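Local coordinates for beta-ketoacyl-[acyl-carrier-protein] synthase III (Pseudomonas aeruginosa, PDB 2X3E) that probably catalyses the first condensation of bacterial fatty acid synthesis, extending an acetyl group from acetyl-CoA with two carbons from malonyl-ACP, at residues Val73-Leu78 with Gly102-Asp107; Ala176-Asp181 with Asp235-Gln240; Val248-Asn253 with Val278-Ala283. The protein carries 1 engineered substitution. All coordinates share one frame; numbering follows the deposited sequence. Where two conformers were deposited one is given.

Interactions 1 and 3 are buried, whereas interaction 2 lies at the surface; none touches another. Interaction 1 joins two parallel strands of the five-stranded sheet through backbone hydrogen bonds and apolar side chains, at the edge that meets the second subunit. Interactions 2 and 3 each involve an outermost strand of the four-stranded sheet: 176-181 lies on one, and 248-253 leaves the other, 246-249, which follows helix 215-237 in the chain. Their chemistry differs with their place: interaction 2 ties the helix end to a strand through a salt bridge and sparse apolar contacts, while interaction 3 rests on an asparagine-to-backbone hydrogen bond and a water shared by two predicted active-site side chains.

Interaction 1. Residues Val73-Leu78 with Gly102-Asp107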
ATOM      1  N   VAL A  73     -18.967   3.397  -4.197  1.00 16.77           N
ATOM      2  CA  VAL A  73     -18.089   4.091  -3.257  1.00 16.42           C
ATOM      3  C   VAL A  73     -16.991   4.805  -4.057  1.00 16.22           C
ATOM      4  O   VAL A  73     -16.760   4.478  -5.228  1.00 16.08           O
ATOM      5  CB  VAL A  73     -17.470   3.127  -2.208  1.00 16.01           C
ATOM      6  CG1 VAL A  73     -18.575   2.516  -1.329  1.00 16.32           C
ATOM      7  CG2 VAL A  73     -16.638   2.027  -2.876  1.00 15.64           C
ATOM      8  N   ASP A  74     -16.319   5.771  -3.435  1.00 15.91           N
ATOM      9  CA  ASP A  74     -15.324   6.596  -4.147  1.00 16.34           C
ATOM     10  C   ASP A  74     -13.958   5.931  -4.230  1.00 15.38           C
ATOM     11  O   ASP A  74     -13.150   6.279  -5.094  1.00 14.70           O
ATOM     12  CB  ASP A  74     -15.170   7.965  -3.472  1.00 17.03           C
ATOM     13  CG  ASP A  74     -16.380   8.852  -3.643  1.00 18.68           C
ATOM     14  OD1 ASP A  74     -16.981   8.852  -4.740  1.00 19.93           O
ATOM     15  OD2 ASP A  74     -16.727   9.576  -2.683  1.00 19.84           O
ATOM     16  N   ALA A  75     -13.705   4.983  -3.327  1.00 14.52           N
ATOM     17  CA  ALA A  75     -12.382   4.411  -3.134  1.00 14.21           C
ATOM     18  C   ALA A  75     -12.461   2.920  -2.796  1.00 13.54           C
ATOM     19  O   ALA A  75     -13.385   2.477  -2.103  1.00 13.03           O
ATOM     20  CB  ALA A  75     -11.646   5.163  -2.018  1.00 14.05           C
ATOM     21  N   VAL A  76     -11.493   2.162  -3.307  1.00 13.46           N
ATOM     22  CA  VAL A  76     -11.355   0.743  -2.996  1.00 13.19           C
ATOM     23  C   VAL A  76      -9.904   0.453  -2.622  1.00 13.18           C
ATOM     24  O   VAL A  76      -9.009   0.568  -3.452  1.00 13.17           O
ATOM     25  CB  VAL A  76     -11.755  -0.160  -4.191  1.00 13.25           C
ATOM     26  CG1 VAL A  76     -11.579  -1.624  -3.814  1.00 13.34           C
ATOM     27  CG2 VAL A  76     -13.194   0.122  -4.627  1.00 13.51           C
ATOM     28  N   VAL A  77      -9.679   0.073  -1.369  1.00 13.44           N
ATOM     29  CA  VAL A  77      -8.331  -0.202  -0.875  1.00 13.58           C
ATOM     30  C   VAL A  77      -8.243  -1.641  -0.379  1.00 13.82           C
ATOM     31  O   VAL A  77      -9.120  -2.096   0.353  1.00 13.97           O
ATOM     32  CB  VAL A  77      -7.939   0.796   0.231  1.00 13.75           C
ATOM     33  CG1 VAL A  77      -6.614   0.395   0.896  1.00 14.54           C
ATOM     34  CG2 VAL A  77      -7.851   2.205  -0.352  1.00 13.76           C
ATOM     35  N   LEU A  78      -7.216  -2.367  -0.833  1.00 13.91           N
ATOM     36  CA  LEU A  78      -6.940  -3.708  -0.335  1.00 14.04           C
ATOM     37  C   LEU A  78      -5.726  -3.674   0.572  1.00 14.32           C
ATOM     38  O   LEU A  78      -4.649  -3.202   0.172  1.00 14.80           O
ATOM     39  CB  LEU A  78      -6.675  -4.710  -1.461  1.00 14.35           C
ATOM     40  CG  LEU A  78      -7.660  -4.940  -2.614  1.00 16.09           C
ATOM     41  CD1 LEU A  78      -7.514  -6.373  -3.142  1.00 15.50           C
ATOM     42  CD2 LEU A  78      -9.120  -4.610  -2.284  1.00 15.22           C
ATOM     43  N   GLY A 102     -13.007   3.820 -12.230  1.00 16.14           N
ATOM     44  CA  GLY A 102     -12.882   5.237 -11.911  1.00 16.53           C
ATOM     45  C   GLY A 102     -12.524   5.505 -10.462  1.00 15.95           C
ATOM     46  O   GLY A 102     -11.999   6.569 -10.143  1.00 16.51           O
ATOM     47  N   ALA A 103     -12.801   4.548  -9.579  1.00 15.44           N
ATOM     48  CA  ALA A 103     -12.526   4.720  -8.158  1.00 15.13           C
ATOM     49  C   ALA A 103     -11.031   4.828  -7.881  1.00 15.15           C
ATOM     50  O   ALA A 103     -10.202   4.207  -8.573  1.00 14.74           O
ATOM     51  CB  ALA A 103     -13.120   3.558  -7.357  1.00 14.80           C
ATOM     52  N   LEU A 104     -10.707   5.640  -6.879  1.00 15.03           N
ATOM     53  CA  LEU A 104      -9.391   5.658  -6.249  1.00 15.34           C
ATOM     54  C   LEU A 104      -9.122   4.225  -5.779  1.00 14.57           C
ATOM     55  O   LEU A 104      -9.945   3.660  -5.077  1.00 14.38           O
ATOM     56  CB  LEU A 104      -9.463   6.635  -5.070  1.00 15.69           C
ATOM     57  CG  LEU A 104      -8.375   6.913  -4.044  1.00 16.65           C
ATOM     58  CD1 LEU A 104      -8.848   8.103  -3.195  1.00 16.13           C
ATOM     59  CD2 LEU A 104      -8.073   5.712  -3.180  1.00 15.55           C
ATOM     60  N   ALA A 105      -8.003   3.622  -6.177  1.00 14.13           N
ATOM     61  CA  ALA A 105      -7.748   2.226  -5.804  1.00 13.83           C
ATOM     62  C   ALA A 105      -6.266   1.933  -5.632  1.00 13.61           C
ATOM     63  O   ALA A 105      -5.469   2.261  -6.505  1.00 14.37           O
ATOM     64  CB  ALA A 105      -8.351   1.285  -6.852  1.00 13.81           C
ATOM     65  N   PHE A 106      -5.912   1.326  -4.501  1.00 13.53           N
ATOM     66  CA  PHE A 106      -4.531   0.913  -4.240  1.00 13.35           C
ATOM     67  C   PHE A 106      -4.451  -0.187  -3.187  1.00 12.97           C
ATOM     68  O   PHE A 106      -5.411  -0.408  -2.452  1.00 12.60           O
ATOM     69  CB  PHE A 106      -3.669   2.128  -3.827  1.00 13.47           C
ATOM     70  CG  PHE A 106      -4.051   2.757  -2.494  1.00 13.55           C
ATOM     71  CD1 PHE A 106      -3.474   2.315  -1.304  1.00 13.79           C
ATOM     72  CD2 PHE A 106      -4.948   3.824  -2.439  1.00 13.82           C
ATOM     73  CE1 PHE A 106      -3.801   2.903  -0.082  1.00 13.77           C
ATOM     74  CE2 PHE A 106      -5.278   4.425  -1.232  1.00 14.03           C
ATOM     75  CZ  PHE A 106      -4.710   3.962  -0.043  1.00 13.84           C
ATOM     76  N   ASP A 107      -3.306  -0.876  -3.136  1.00 12.88           N
ATOM     77  CA  ASP A 107      -3.032  -1.903  -2.118  1.00 12.79           C
ATOM     78  C   ASP A 107      -2.130  -1.325  -1.023  1.00 12.92           C
ATOM     79  O   ASP A 107      -1.231  -0.526  -1.312  1.00 12.88           O
ATOM     80  CB  ASP A 107      -2.336  -3.134  -2.723  1.00 13.09           C
ATOM     81  CG  ASP A 107      -3.197  -3.897  -3.728  1.00 14.65           C
ATOM     82  OD1 ASP A 107      -4.348  -3.493  -4.013  1.00 15.66           O
ATOM     83  OD2 ASP A 107      -2.700  -4.926  -4.261  1.00 14.74           O
TER
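V77 lays CG2 over one face of the F106 ring, 3.8 Å from the ring centroid and displaced toward the rim, in a CH-pi contact whose shortest approach is CG2 to F106 CE2 at 3.5 Å. The other V77 methyl, CG1, meets the ring at CE1. F106 has CG between its backbone N and carbonyl carbon (chi1 66°), and the end of the ring comes closer to V77 than the start of the side chain. A phenylalanine suits a place against V77 and helix 114-127, where S121 and L125 pack on it. The second flat group, the D107 carboxylate, lies beside L78, with OD1 3.7 Å from L78 CB; its oxygens accept from the backbone N of A91 and T90 at the start of helix 91-97.

Between these groups, on opposite sheet faces, runs a parallel ladder that pairs A75 with L104 through to L78 with D107. V76 N bonds L104 O (2.8 Å), L78 N bonds F106 O (3.1 Å), and the bond from F106 N to V76 O is weak. Small A75 lets L104 CD2 rest on its CB at 3.8 Å. On the sheet face of V76 and A105, helix 91-97 packs close, and the small methyl of A105 suits its contact with A91. This is a beta-alpha-beta crossover, and D107 also pairs with an antiparallel strand of the second subunit, carrying the sheet across the dimer. The buried carboxylate thus has backbone N-H partners at a helix start, whose dipole would be expected to stabilise its negative charge.

Interaction 2. Residues Ala176-Asp181 with Asp235-Gln240; sequences ALLAFD and DRVGWQ
R236 and D181 form the close, polar part of this contact. The arginine chain runs extended from CG to NE, and its NH1 grips two acceptors: D181 OD1 at 2.9 Å, in a salt bridge, and the backbone O of F180 at 3.3 Å. D181 OD1 receives NH1 on its anti lone pair, away from OD2, and the carboxylate and guanidinium planes are turned 41° apart; NH2 stays 3.8 Å from OD1, making this a one-nitrogen bridge. OD2 is taken up by S229 and R232 of helix 215-237, so a short acid suits a site facing several donors.

The rest is looser and partly open to solvent. A179 faces the helix with only a methyl, its CB 4.3 Å from R236 CB, a small residue that lets strand and helix come close. L178 sends CD1 to W239 CZ2 at 4.1 Å, the side chains crossing at about a right angle, and, less certainly since V237 has two modelled conformers, to V237 CG2. G238, just past the helix, has positive phi, which glycine adopts easily; W239 beyond it packs on A320 and L234.

The contact therefore joins the end of helix 215-237 to an outer strand of the four-stranded sheet; the arginine is solvent-exposed, so water may soften its salt bridge, while the buried D181 keeps further partners on the helix.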
ATOM      1  N   ALA A 176     -18.179   5.480  14.031  1.00 16.51           N
ATOM      2  CA  ALA A 176     -17.093   6.414  13.772  1.00 16.10           C
ATOM      3  C   ALA A 176     -15.803   5.895  14.396  1.00 15.67           C
ATOM      4  O   ALA A 176     -15.792   5.429  15.536  1.00 15.68           O
ATOM      5  CB  ALA A 176     -17.424   7.794  14.315  1.00 16.09           C
ATOM      6  N   LEU A 177     -14.719   5.977  13.639  1.00 15.58           N
ATOM      7  CA  LEU A 177     -13.414   5.560  14.134  1.00 15.43           C
ATOM      8  C   LEU A 177     -12.928   6.644  15.093  1.00 16.17           C
ATOM      9  O   LEU A 177     -12.737   7.784  14.684  1.00 16.94           O
ATOM     10  CB  LEU A 177     -12.435   5.368  12.973  1.00 14.91           C
ATOM     11  CG  LEU A 177     -12.876   4.433  11.847  1.00 15.11           C
ATOM     12  CD1 LEU A 177     -11.780   4.353  10.792  1.00 15.04           C
ATOM     13  CD2 LEU A 177     -13.241   3.050  12.361  1.00 14.91           C
ATOM     14  N   LEU A 178     -12.735   6.285  16.363  1.00 16.85           N
ATOM     15  CA  LEU A 178     -12.552   7.269  17.444  1.00 17.65           C
ATOM     16  C   LEU A 178     -11.109   7.665  17.781  1.00 17.93           C
ATOM     17  O   LEU A 178     -10.831   8.832  18.108  1.00 18.68           O
ATOM     18  CB  LEU A 178     -13.220   6.756  18.723  1.00 18.46           C
ATOM     19  CG  LEU A 178     -14.741   6.619  18.659  1.00 18.43           C
ATOM     20  CD1 LEU A 178     -15.260   6.039  19.965  1.00 19.83           C
ATOM     21  CD2 LEU A 178     -15.389   7.968  18.355  1.00 19.26           C
ATOM     22  N   ALA A 179     -10.211   6.692  17.756  1.00 17.34           N
ATOM     23  CA  ALA A 179      -8.815   6.912  18.110  1.00 17.39           C
ATOM     24  C   ALA A 179      -7.984   5.798  17.506  1.00 16.95           C
ATOM     25  O   ALA A 179      -8.466   4.679  17.392  1.00 16.68           O
ATOM     26  CB  ALA A 179      -8.649   6.928  19.617  1.00 18.21           C
ATOM     27  N   PHE A 180      -6.751   6.115  17.109  1.00 16.79           N
ATOM     28  CA  PHE A 180      -5.822   5.134  16.567  1.00 16.55           C
ATOM     29  C   PHE A 180      -4.541   5.060  17.385  1.00 16.63           C
ATOM     30  O   PHE A 180      -4.123   6.040  18.014  1.00 17.67           O
ATOM     31  CB  PHE A 180      -5.424   5.492  15.132  1.00 16.47           C
ATOM     32  CG  PHE A 180      -6.452   5.165  14.103  1.00 16.44           C
ATOM     33  CD1 PHE A 180      -6.415   3.957  13.429  1.00 17.95           C
ATOM     34  CD2 PHE A 180      -7.433   6.080  13.774  1.00 18.75           C
ATOM     35  CE1 PHE A 180      -7.354   3.665  12.449  1.00 17.82           C
ATOM     36  CE2 PHE A 180      -8.377   5.789  12.802  1.00 17.95           C
ATOM     37  CZ  PHE A 180      -8.333   4.585  12.143  1.00 17.42           C
ATOM     38  N   ASP A 181      -3.939   3.874  17.380  1.00 15.71           N
ATOM     39  CA  ASP A 181      -2.548   3.673  17.759  1.00 15.28           C
ATOM     40  C   ASP A 181      -1.905   2.942  16.597  1.00 14.51           C
ATOM     41  O   ASP A 181      -2.426   1.923  16.162  1.00 14.27           O
ATOM     42  CB  ASP A 181      -2.425   2.810  19.013  1.00 15.38           C
ATOM     43  CG  ASP A 181      -0.978   2.548  19.392  1.00 15.99           C
ATOM     44  OD1 ASP A 181      -0.269   3.515  19.757  1.00 15.76           O
ATOM     45  OD2 ASP A 181      -0.541   1.383  19.321  1.00 16.32           O
ATOM     46  N   ASP A 235      -6.711   4.444  26.879  1.00 18.62           N
ATOM     47  CA  ASP A 235      -6.309   5.686  27.537  1.00 19.84           C
ATOM     48  C   ASP A 235      -6.654   6.913  26.696  1.00 20.27           C
ATOM     49  O   ASP A 235      -7.073   7.934  27.232  1.00 20.71           O
ATOM     50  CB  ASP A 235      -4.803   5.672  27.853  1.00 20.47           C
ATOM     51  CG  ASP A 235      -4.442   4.751  29.015  1.00 21.29           C
ATOM     52  OD1 ASP A 235      -5.342   4.376  29.807  1.00 20.58           O
ATOM     53  OD2 ASP A 235      -3.242   4.404  29.147  1.00 21.59           O
ATOM     54  N   ARG A 236      -6.492   6.801  25.378  1.00 20.21           N
ATOM     55  CA  ARG A 236      -6.801   7.909  24.471  1.00 21.26           C
ATOM     56  C   ARG A 236      -8.299   8.244  24.399  1.00 21.25           C
ATOM     57  O   ARG A 236      -8.665   9.420  24.368  1.00 22.59           O
ATOM     58  CB  ARG A 236      -6.218   7.642  23.077  1.00 20.95           C
ATOM     59  CG  ARG A 236      -4.718   7.913  23.022  1.00 23.66           C
ATOM     60  CD  ARG A 236      -3.984   7.248  21.852  1.00 25.63           C
ATOM     61  NE  ARG A 236      -2.540   7.258  22.121  1.00 28.60           N
ATOM     62  CZ  ARG A 236      -1.611   6.562  21.462  1.00 29.02           C
ATOM     63  NH1 ARG A 236      -1.929   5.776  20.444  1.00 28.84           N
ATOM     64  NH2 ARG A 236      -0.337   6.673  21.830  1.00 31.18           N
ATOM     65  N   VAL A 237      -9.147   7.220  24.409  1.00 20.61           N
ATOM     66  CA  VAL A 237     -10.587   7.426  24.271  0.50 20.79           C
ATOM     67  C   VAL A 237     -11.276   7.534  25.640  1.00 21.54           C
ATOM     68  O   VAL A 237     -12.461   7.867  25.724  1.00 22.03           O
ATOM     69  CB  VAL A 237     -11.215   6.317  23.401  0.50 19.98           C
ATOM     70  CG1 VAL A 237     -11.432   5.046  24.213  0.50 18.61           C
ATOM     71  CG2 VAL A 237     -12.512   6.808  22.762  0.50 20.66           C
ATOM     72  N   GLY A 238     -10.523   7.274  26.709  1.00 21.58           N
ATOM     73  CA  GLY A 238     -11.034   7.413  28.069  1.00 22.71           C
ATOM     74  C   GLY A 238     -11.894   6.249  28.520  1.00 22.44           C
ATOM     75  O   GLY A 238     -12.858   6.438  29.260  1.00 23.37           O
ATOM     76  N   TRP A 239     -11.544   5.044  28.074  1.00 21.62           N
ATOM     77  CA  TRP A 239     -12.194   3.820  28.535  1.00 21.71           C
ATOM     78  C   TRP A 239     -11.257   3.049  29.449  1.00 22.26           C
ATOM     79  O   TRP A 239     -10.048   3.060  29.253  1.00 21.94           O
ATOM     80  CB  TRP A 239     -12.561   2.902  27.366  1.00 20.55           C
ATOM     81  CG  TRP A 239     -13.552   3.451  26.412  1.00 20.65           C
ATOM     82  CD1 TRP A 239     -14.391   4.509  26.606  1.00 21.09           C
ATOM     83  CD2 TRP A 239     -13.827   2.954  25.101  1.00 19.92           C
ATOM     84  NE1 TRP A 239     -15.160   4.711  25.488  1.00 21.10           N
ATOM     85  CE2 TRP A 239     -14.839   3.766  24.550  1.00 20.38           C
ATOM     86  CE3 TRP A 239     -13.309   1.900  24.333  1.00 18.58           C
ATOM     87  CZ2 TRP A 239     -15.347   3.561  23.268  1.00 19.89           C
ATOM     88  CZ3 TRP A 239     -13.810   1.698  23.059  1.00 18.82           C
ATOM     89  CH2 TRP A 239     -14.826   2.524  22.539  1.00 19.23           C
ATOM     90  N   GLN A 240     -11.825   2.387  30.449  1.00 23.42           N
ATOM     91  CA  GLN A 240     -11.103   1.381  31.213  1.00 24.17           C
ATOM     92  C   GLN A 240     -11.258   0.062  30.469  1.00 23.08           C
ATOM     93  O   GLN A 240     -12.143  -0.073  29.620  1.00 21.89           O
ATOM     94  CB  GLN A 240     -11.683   1.247  32.618  1.00 26.12           C
ATOM     95  CG  GLN A 240     -11.572   2.497  33.475  1.00 29.49           C
ATOM     96  CD  GLN A 240     -12.203   2.314  34.847  1.00 34.11           C
ATOM     97  OE1 GLN A 240     -12.189   1.218  35.410  1.00 37.57           O
ATOM     98  NE2 GLN A 240     -12.754   3.393  35.396  1.00 37.15           N
TER

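Interaction 3. Residues Val248-Asn253 with Val278-Ala283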
ATOM      1  N   VAL A 248     -11.438  -7.314  19.260  1.00 14.34           N
ATOM      2  CA  VAL A 248     -11.284  -8.090  18.032  1.00 14.46           C
ATOM      3  C   VAL A 248      -9.828  -8.014  17.574  1.00 14.35           C
ATOM      4  O   VAL A 248      -9.442  -7.114  16.830  1.00 14.39           O
ATOM      5  CB  VAL A 248     -12.206  -7.595  16.905  1.00 14.30           C
ATOM      6  CG1 VAL A 248     -12.219  -8.613  15.775  1.00 13.87           C
ATOM      7  CG2 VAL A 248     -13.609  -7.369  17.424  1.00 15.06           C
ATOM      8  N   PRO A 249      -9.001  -8.945  18.054  1.00 15.10           N
ATOM      9  CA  PRO A 249      -7.598  -8.963  17.677  1.00 15.07           C
ATOM     10  C   PRO A 249      -7.334  -9.712  16.370  1.00 15.32           C
ATOM     11  O   PRO A 249      -8.139 -10.548  15.936  1.00 15.39           O
ATOM     12  CB  PRO A 249      -6.949  -9.706  18.842  1.00 15.73           C
ATOM     13  CG  PRO A 249      -7.993 -10.592  19.329  1.00 17.04           C
ATOM     14  CD  PRO A 249      -9.283  -9.886  19.151  1.00 15.68           C
ATOM     15  N   HIS A 250      -6.197  -9.415  15.758  1.00 15.16           N
ATOM     16  CA  HIS A 250      -5.659 -10.274  14.728  1.00 15.30           C
ATOM     17  C   HIS A 250      -5.570 -11.680  15.312  1.00 15.97           C
ATOM     18  O   HIS A 250      -5.039 -11.878  16.410  1.00 16.84           O
ATOM     19  CB  HIS A 250      -4.279  -9.774  14.275  1.00 15.49           C
ATOM     20  CG  HIS A 250      -3.463 -10.809  13.569  1.00 14.99           C
ATOM     21  ND1 HIS A 250      -3.949 -11.529  12.499  1.00 14.71           N
ATOM     22  CD2 HIS A 250      -2.199 -11.248  13.777  1.00 14.35           C
ATOM     23  CE1 HIS A 250      -3.019 -12.373  12.084  1.00 15.37           C
ATOM     24  NE2 HIS A 250      -1.947 -12.220  12.841  1.00 14.00           N
ATOM     25  N   GLN A 251      -6.099 -12.649  14.577  1.00 16.28           N
ATOM     26  CA  GLN A 251      -6.206 -14.020  15.050  1.00 16.89           C
ATOM     27  C   GLN A 251      -4.868 -14.745  14.849  1.00 18.07           C
ATOM     28  O   GLN A 251      -4.738 -15.629  13.999  1.00 18.66           O
ATOM     29  CB  GLN A 251      -7.354 -14.736  14.325  1.00 17.26           C
ATOM     30  CG  GLN A 251      -8.700 -13.966  14.356  1.00 16.55           C
ATOM     31  CD  GLN A 251      -9.458 -14.113  15.658  1.00 16.56           C
ATOM     32  OE1 GLN A 251      -9.873 -15.215  16.014  1.00 18.05           O
ATOM     33  NE2 GLN A 251      -9.660 -12.997  16.373  1.00 15.34           N
ATOM     34  N   ALA A 252      -3.881 -14.368  15.661  1.00 18.39           N
ATOM     35  CA  ALA A 252      -2.492 -14.796  15.464  1.00 19.50           C
ATOM     36  C   ALA A 252      -2.301 -16.277  15.782  1.00 21.44           C
ATOM     37  O   ALA A 252      -1.636 -17.001  15.036  1.00 21.70           O
ATOM     38  CB  ALA A 252      -1.555 -13.944  16.306  1.00 18.93           C
ATOM     39  N   ASN A 253      -2.855 -16.690  16.918  1.00 22.27           N
ATOM     40  CA  ASN A 253      -2.874 -18.087  17.338  0.50 24.16           C
ATOM     41  C   ASN A 253      -3.926 -18.254  18.437  1.00 24.29           C
ATOM     42  O   ASN A 253      -4.427 -17.266  18.960  1.00 23.72           O
ATOM     43  CB  ASN A 253      -1.490 -18.496  17.846  0.50 25.23           C
ATOM     44  CG  ASN A 253      -1.201 -19.959  17.625  0.50 27.49           C
ATOM     45  OD1 ASN A 253      -2.103 -20.741  17.335  0.50 28.50           O
ATOM     46  ND2 ASN A 253       0.065 -20.341  17.758  0.50 29.57           N
ATOM     47  N   VAL A 278     -11.288 -20.906  10.885  1.00 21.59           N
ATOM     48  CA  VAL A 278     -10.683 -20.298   9.696  1.00 20.66           C
ATOM     49  C   VAL A 278      -9.160 -20.187   9.738  1.00 20.26           C
ATOM     50  O   VAL A 278      -8.547 -19.869   8.727  1.00 20.39           O
ATOM     51  CB  VAL A 278     -11.288 -18.893   9.409  1.00 20.07           C
ATOM     52  CG1 VAL A 278     -12.799 -18.988   9.264  1.00 19.53           C
ATOM     53  CG2 VAL A 278     -10.918 -17.882  10.497  1.00 18.60           C
ATOM     54  N   GLY A 279      -8.552 -20.455  10.889  1.00 19.85           N
ATOM     55  CA  GLY A 279      -7.114 -20.278  11.046  1.00 19.44           C
ATOM     56  C   GLY A 279      -6.714 -18.813  11.025  1.00 18.23           C
ATOM     57  O   GLY A 279      -7.547 -17.928  11.219  1.00 17.92           O
ATOM     58  N   ASN A 280      -5.427 -18.577  10.795  1.00 17.69           N
ATOM     59  CA  ASN A 280      -4.844 -17.241  10.765  1.00 16.66           C
ATOM     60  C   ASN A 280      -4.843 -16.766   9.320  1.00 15.88           C
ATOM     61  O   ASN A 280      -4.104 -17.298   8.496  1.00 16.04           O
ATOM     62  CB  ASN A 280      -3.418 -17.297  11.331  1.00 16.91           C
ATOM     63  CG  ASN A 280      -2.700 -15.955  11.295  1.00 16.64           C
ATOM     64  OD1 ASN A 280      -3.025 -15.081  10.499  1.00 14.66           O
ATOM     65  ND2 ASN A 280      -1.691 -15.806  12.150  1.00 17.50           N
ATOM     66  N   THR A 281      -5.692 -15.786   9.018  1.00 14.98           N
ATOM     67  CA  THR A 281      -5.864 -15.285   7.654  1.00 14.68           C
ATOM     68  C   THR A 281      -5.208 -13.910   7.437  1.00 14.35           C
ATOM     69  O   THR A 281      -5.521 -13.214   6.464  1.00 14.58           O
ATOM     70  CB  THR A 281      -7.360 -15.215   7.288  1.00 14.73           C
ATOM     71  OG1 THR A 281      -8.042 -14.345   8.199  1.00 14.15           O
ATOM     72  CG2 THR A 281      -7.999 -16.601   7.345  1.00 13.87           C
ATOM     73  N   VAL A 282      -4.288 -13.535   8.332  1.00 14.18           N
ATOM     74  CA  VAL A 282      -3.466 -12.317   8.172  1.00 13.90           C
ATOM     75  C   VAL A 282      -4.350 -11.065   8.033  1.00 13.45           C
ATOM     76  O   VAL A 282      -5.144 -10.803   8.933  1.00 13.94           O
ATOM     77  CB  VAL A 282      -2.417 -12.484   7.033  1.00 14.08           C
ATOM     78  CG1 VAL A 282      -1.384 -11.361   7.069  1.00 13.42           C
ATOM     79  CG2 VAL A 282      -1.708 -13.815   7.160  1.00 14.26           C
ATOM     80  N   ALA A 283      -4.273 -10.310   6.937  1.00 13.74           N
ATOM     81  CA  ALA A 283      -5.024  -9.046   6.854  1.00 13.45           C
ATOM     82  C   ALA A 283      -6.549  -9.245   6.952  1.00 13.38           C
ATOM     83  O   ALA A 283      -7.263  -8.349   7.398  1.00 13.49           O
ATOM     84  CB  ALA A 283      -4.642  -8.249   5.578  1.00 13.78           C
TER
HETATM   85  O   HOH W   1       0.491 -13.918  12.324  1.00 10.48           O
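H250 presents the CE1 edge of its imidazole to N280, whose OD1 lies 3.1 Å from CE1 near the ring plane, while the ring and amide planes stand 67° apart. The side chains cross at about a right angle and share one water: it lies in the plane of the ring, 3.0 Å from H250 NE2, and accepts a hydrogen bond from N280 ND2 at 2.9 Å. At the other ring nitrogen, ND1 is bonded to S285 OG, a hydroxyl that also bonds V282 O. The backbone N of A252 sits over the centre of one face of the ring.

N280 has CG anti to its backbone N (chi1 178°), directing it toward 248-253, and both ends of the amide are used. OD1 accepts from V282 N at 2.9 Å, an Asx turn that fixes the rotation of the amide; ND2 gives a hydrogen bond to A252 O at 3.1 Å, with the acceptor tilted out of the amide plane. Asparagine suits the site because it offers an acceptor and a donor on one short side chain. G279 before it adopts positive phi as the chain leaves helix 275-278.

Next along the chain, Q251 gives NE2 to P249 O at 2.9 Å and is held further by N274, S273 and V272. H250 and N280 are predicted active-site residues, and engineered A112, where the family carries its catalytic cysteine, lies about 3 Å from the histidine side chain. The water held by NE2 and ND2 is consistent with the oxyanion hole that this pair forms for the malonyl thioester oxygen in related enzymes.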